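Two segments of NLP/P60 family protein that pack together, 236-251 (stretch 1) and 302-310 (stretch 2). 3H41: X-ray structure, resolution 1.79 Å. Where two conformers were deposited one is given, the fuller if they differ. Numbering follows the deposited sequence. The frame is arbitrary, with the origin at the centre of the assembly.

Stretch 1, residues 236-251: GPQSRNGVAVDKEHLQ
Stretch 2 (302-310) EYAGARRYL

Stretch 1 enters in helical conformation, with G236, P237 and Q238 at phi/psi of roughly -60/-40, passes through a type I turn from Q238 to N241, and extends into a short strand that starts at V243 and is still extended at V245 (-125/137). After D246 a 3-10 segment at K247 and E248 leads back to extended backbone at L250 and Q251. Stretch 2 is extended from Y303 to R308, interrupted at A304 (-131/25) and at G305 (109/179), whose backbone angles would jam a CB against the carbonyl oxygen of A304, which by itself calls for glycine.

The strands run antiparallel, their N-to-C directions 134° apart and their axes approaching to 4.4 Å. V243 pairs with R308 (CA to CA 5.0 Å) through two hydrogen bonds, V243 N to R308 O at 2.9 Å and R308 N to V243 O at 2.8 Å. A244 faces R307 as the non-hydrogen-bonded pair (CA to CA 4.7 Å), and V245 N donates to A306 O at 2.9 Å. Past this point water enters the ladder: one molecule donates to V245 O and accepts from A306 N, while another links V245 O to Y303 OH.

G242 (72/-167) opens the strand. Its positive phi favours glycine, and a CB would clash with R308 O; without one, G242 CA lies over the Y309 ring, 4.0 Å from its centroid. Y309 (chi1 m, chi2 -91°) sends its hydroxyl to the backbone of the turn, where Y309 OH donates to Q238 O at 2.6 Å. Within the turn region, N241 ND2 holds P237 O at 2.9 Å and S239 OG donates to G236 O at 2.5 Å.

The two arginines bury the most surface, and each guanidinium meets backbone carbonyl at its edge. R307 (m, m, t) shares a sheet face with A244 and folds back so that R307 NH1 donates to G242 O at 3.0 Å. A244 CA covers one face of the guanidinium and the S239 carbonyl oxygen lies over the other; the small alanine leaves this side of the strand open to the planar group.

On the other face, with V243, V245 and A306, R308 (t, t, m) reaches along the sheet until R308 NH2 donates to H249 O at 2.9 Å. V245 (t) lies over one guanidinium face and Q251 OE1 over the opposite one. H249 ND1 bonds D246 OD1 at 2.7 Å, tying together the turn that presents this carbonyl. A306 is buried, its methyl meeting L250 (m, t) with L250 CD2 to A306 CB at 3.4 Å. Farther along, K247 CD sits over the Y303 ring (chi1 t), 4.2 Å from its centroid, an aliphatic-on-aromatic contact.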

# COMPACT_ATOMS: atom_id res chain seq x y z
N GLY A 236 11.43 -6.52 7.60
CA GLY A 236 12.84 -6.79 7.86
C GLY A 236 13.71 -5.63 7.38
O GLY A 236 14.47 -5.02 8.16
N PRO A 237 13.58 -5.29 6.09
CA PRO A 237 14.26 -4.11 5.54
C PRO A 237 13.88 -2.80 6.23
O PRO A 237 14.75 -1.95 6.50
CB PRO A 237 13.82 -4.12 4.08
CG PRO A 237 13.62 -5.62 3.79
CD PRO A 237 13.00 -6.13 5.03
N GLN A 238 12.61 -2.64 6.57
CA GLN A 238 12.23 -1.45 7.34
C GLN A 238 13.05 -1.34 8.63
O GLN A 238 13.42 -0.24 9.08
CB GLN A 238 10.75 -1.46 7.67
CG GLN A 238 9.84 -1.06 6.53
CD GLN A 238 8.37 -1.01 6.92
OE1 GLN A 238 8.01 -0.83 8.08
NE2 GLN A 238 7.48 -1.16 5.90
N SER A 239 13.32 -2.48 9.24
CA SER A 239 14.01 -2.51 10.53
C SER A 239 15.50 -2.12 10.43
O SER A 239 16.14 -1.91 11.47
CB SER A 239 13.90 -3.91 11.17
OG SER A 239 14.84 -4.83 10.63
N ARG A 240 16.04 -2.10 9.22
CA ARG A 240 17.48 -1.83 8.94
C ARG A 240 17.68 -0.54 8.11
O ARG A 240 18.78 -0.24 7.69
CB ARG A 240 18.15 -3.00 8.22
CG ARG A 240 18.31 -4.29 9.07
CD ARG A 240 18.62 -3.94 10.50
NE ARG A 240 19.16 -5.05 11.28
CZ ARG A 240 18.47 -5.81 12.13
NH1 ARG A 240 17.16 -5.65 12.32
NH2 ARG A 240 19.11 -6.77 12.78
N ASN A 241 16.60 0.21 7.90
CA ASN A 241 16.69 1.53 7.28
C ASN A 241 16.22 2.62 8.21
O ASN A 241 15.67 2.33 9.25
CB ASN A 241 15.99 1.47 5.93
CG ASN A 241 16.84 0.69 4.92
OD1 ASN A 241 17.78 1.25 4.36
ND2 ASN A 241 16.57 -0.62 4.73
N GLY A 242 16.50 3.88 7.89
CA GLY A 242 16.31 4.95 8.84
C GLY A 242 17.36 4.90 9.96
O GLY A 242 18.32 4.16 9.87
N VAL A 243 17.15 5.66 11.02
CA VAL A 243 18.13 5.80 12.09
C VAL A 243 17.73 4.97 13.34
O VAL A 243 16.61 5.07 13.85
CB VAL A 243 18.34 7.30 12.45
CG1 VAL A 243 19.32 7.46 13.60
CG2 VAL A 243 18.86 8.05 11.23
N ALA A 244 18.65 4.16 13.81
CA ALA A 244 18.43 3.36 15.00
C ALA A 244 18.06 4.20 16.20
O ALA A 244 18.70 5.21 16.47
CB ALA A 244 19.70 2.53 15.30
N VAL A 245 17.04 3.79 16.95
CA VAL A 245 16.56 4.52 18.12
C VAL A 245 16.57 3.55 19.31
O VAL A 245 16.18 2.39 19.17
CB VAL A 245 15.09 5.03 17.91
CG1 VAL A 245 14.54 5.67 19.21
CG2 VAL A 245 15.02 6.03 16.74
N ASP A 246 17.03 4.03 20.46
CA ASP A 246 17.08 3.18 21.67
C ASP A 246 15.78 3.30 22.45
O ASP A 246 15.09 4.32 22.38
CB ASP A 246 18.32 3.51 22.54
CG ASP A 246 18.23 4.87 23.21
OD1 ASP A 246 17.39 5.06 24.11
OD2 ASP A 246 19.04 5.76 22.86
N LYS A 247 15.42 2.24 23.17
CA LYS A 247 14.12 2.15 23.86
C LYS A 247 13.81 3.40 24.69
O LYS A 247 12.67 3.88 24.71
CB LYS A 247 14.10 0.89 24.73
CG LYS A 247 12.88 0.71 25.66
CD LYS A 247 11.81 -0.19 25.08
CE LYS A 247 10.78 -0.49 26.14
NZ LYS A 247 10.21 0.76 26.66
N GLU A 248 14.83 3.94 25.34
CA GLU A 248 14.68 5.13 26.19
C GLU A 248 14.40 6.41 25.41
O GLU A 248 14.06 7.44 26.01
CB GLU A 248 15.95 5.35 27.03
N HIS A 249 14.56 6.36 24.09
CA HIS A 249 14.44 7.54 23.24
C HIS A 249 13.30 7.48 22.20
O HIS A 249 13.26 8.31 21.27
CB HIS A 249 15.78 7.83 22.57
CG HIS A 249 16.75 8.49 23.49
ND1 HIS A 249 17.63 7.79 24.28
CD2 HIS A 249 16.96 9.80 23.76
CE1 HIS A 249 18.35 8.63 24.99
NE2 HIS A 249 17.97 9.86 24.69
N LEU A 250 12.36 6.56 22.40
CA LEU A 250 11.25 6.41 21.48
C LEU A 250 10.44 7.69 21.39
O LEU A 250 10.12 8.31 22.40
CB LEU A 250 10.32 5.27 21.88
CG LEU A 250 10.65 3.84 21.53
CD1 LEU A 250 9.48 2.98 22.02
CD2 LEU A 250 10.85 3.67 20.06
N GLN A 251 10.10 8.06 20.16
CA GLN A 251 9.27 9.23 19.88
C GLN A 251 8.11 8.85 18.95
O GLN A 251 8.17 7.86 18.22
CB GLN A 251 10.10 10.35 19.22
CG GLN A 251 11.02 11.04 20.21
CD GLN A 251 12.01 12.00 19.55
OE1 GLN A 251 11.89 12.35 18.36
NE2 GLN A 251 13.01 12.42 20.33
N GLU A 302 9.30 -9.85 22.32
CA GLU A 302 9.88 -9.92 20.97
C GLU A 302 10.41 -8.56 20.45
O GLU A 302 10.89 -8.48 19.31
CB GLU A 302 8.84 -10.48 19.99
CG GLU A 302 8.61 -12.00 20.10
CD GLU A 302 8.01 -12.63 18.88
OE1 GLU A 302 7.47 -11.90 18.01
OE2 GLU A 302 8.09 -13.88 18.77
N TYR A 303 10.36 -7.53 21.29
CA TYR A 303 10.88 -6.22 20.97
C TYR A 303 12.27 -6.37 20.36
O TYR A 303 13.16 -6.98 20.97
CB TYR A 303 10.93 -5.34 22.21
CG TYR A 303 11.34 -3.93 21.92
CD1 TYR A 303 10.41 -2.99 21.50
CD2 TYR A 303 12.68 -3.54 22.01
CE1 TYR A 303 10.79 -1.69 21.19
CE2 TYR A 303 13.07 -2.22 21.71
CZ TYR A 303 12.11 -1.31 21.30
OH TYR A 303 12.43 -0.01 20.99
N ALA A 304 12.45 -5.83 19.16
CA ALA A 304 13.68 -6.00 18.41
C ALA A 304 14.23 -4.69 17.88
O ALA A 304 14.90 -4.68 16.85
CB ALA A 304 13.47 -6.96 17.25
N GLY A 305 13.89 -3.59 18.53
CA GLY A 305 14.49 -2.29 18.21
C GLY A 305 13.52 -1.33 17.52
O GLY A 305 12.36 -1.65 17.31
N ALA A 306 14.00 -0.13 17.23
CA ALA A 306 13.15 0.92 16.69
C ALA A 306 13.97 1.75 15.71
O ALA A 306 15.20 1.89 15.87
CB ALA A 306 12.54 1.78 17.81
N ARG A 307 13.28 2.27 14.68
CA ARG A 307 13.91 3.10 13.65
C ARG A 307 13.16 4.43 13.47
O ARG A 307 11.91 4.47 13.55
CB ARG A 307 13.88 2.35 12.32
CG ARG A 307 14.79 1.17 12.27
CD ARG A 307 16.22 1.68 11.97
NE ARG A 307 17.22 0.81 12.50
CZ ARG A 307 18.44 0.68 12.01
NH1 ARG A 307 18.86 1.36 10.93
NH2 ARG A 307 19.25 -0.16 12.59
N ARG A 308 13.92 5.49 13.20
CA ARG A 308 13.34 6.81 12.94
C ARG A 308 13.58 7.24 11.49
O ARG A 308 14.67 7.17 10.96
CB ARG A 308 13.89 7.84 13.93
CG ARG A 308 13.30 9.27 13.83
CD ARG A 308 13.74 10.14 15.02
NE ARG A 308 13.33 9.48 16.25
CZ ARG A 308 13.86 9.65 17.45
NH1 ARG A 308 14.86 10.51 17.65
NH2 ARG A 308 13.38 8.94 18.46
N TYR A 309 12.50 7.67 10.85
CA TYR A 309 12.51 7.96 9.43
C TYR A 309 12.24 9.44 9.18
O TYR A 309 12.45 9.94 8.08
CB TYR A 309 11.48 7.06 8.73
CG TYR A 309 11.98 5.64 8.41
CD1 TYR A 309 12.59 5.37 7.20
CD2 TYR A 309 11.79 4.58 9.30
CE1 TYR A 309 13.04 4.07 6.88
CE2 TYR A 309 12.24 3.29 9.00
CZ TYR A 309 12.86 3.04 7.78
OH TYR A 309 13.30 1.76 7.45
N LEU A 310 11.78 10.14 10.21
CA LEU A 310 11.53 11.58 10.14
C LEU A 310 12.85 12.32 10.30
O LEU A 310 13.66 11.97 11.17
CB LEU A 310 10.60 12.02 11.25
CG LEU A 310 9.15 11.56 11.12
CD1 LEU A 310 8.35 12.01 12.32
CD2 LEU A 310 8.54 12.12 9.83
O HOH W 1 16.17 -7.02 14.65
O HOH W 2 15.06 0.30 20.68
O HOH W 3 16.97 0.44 17.75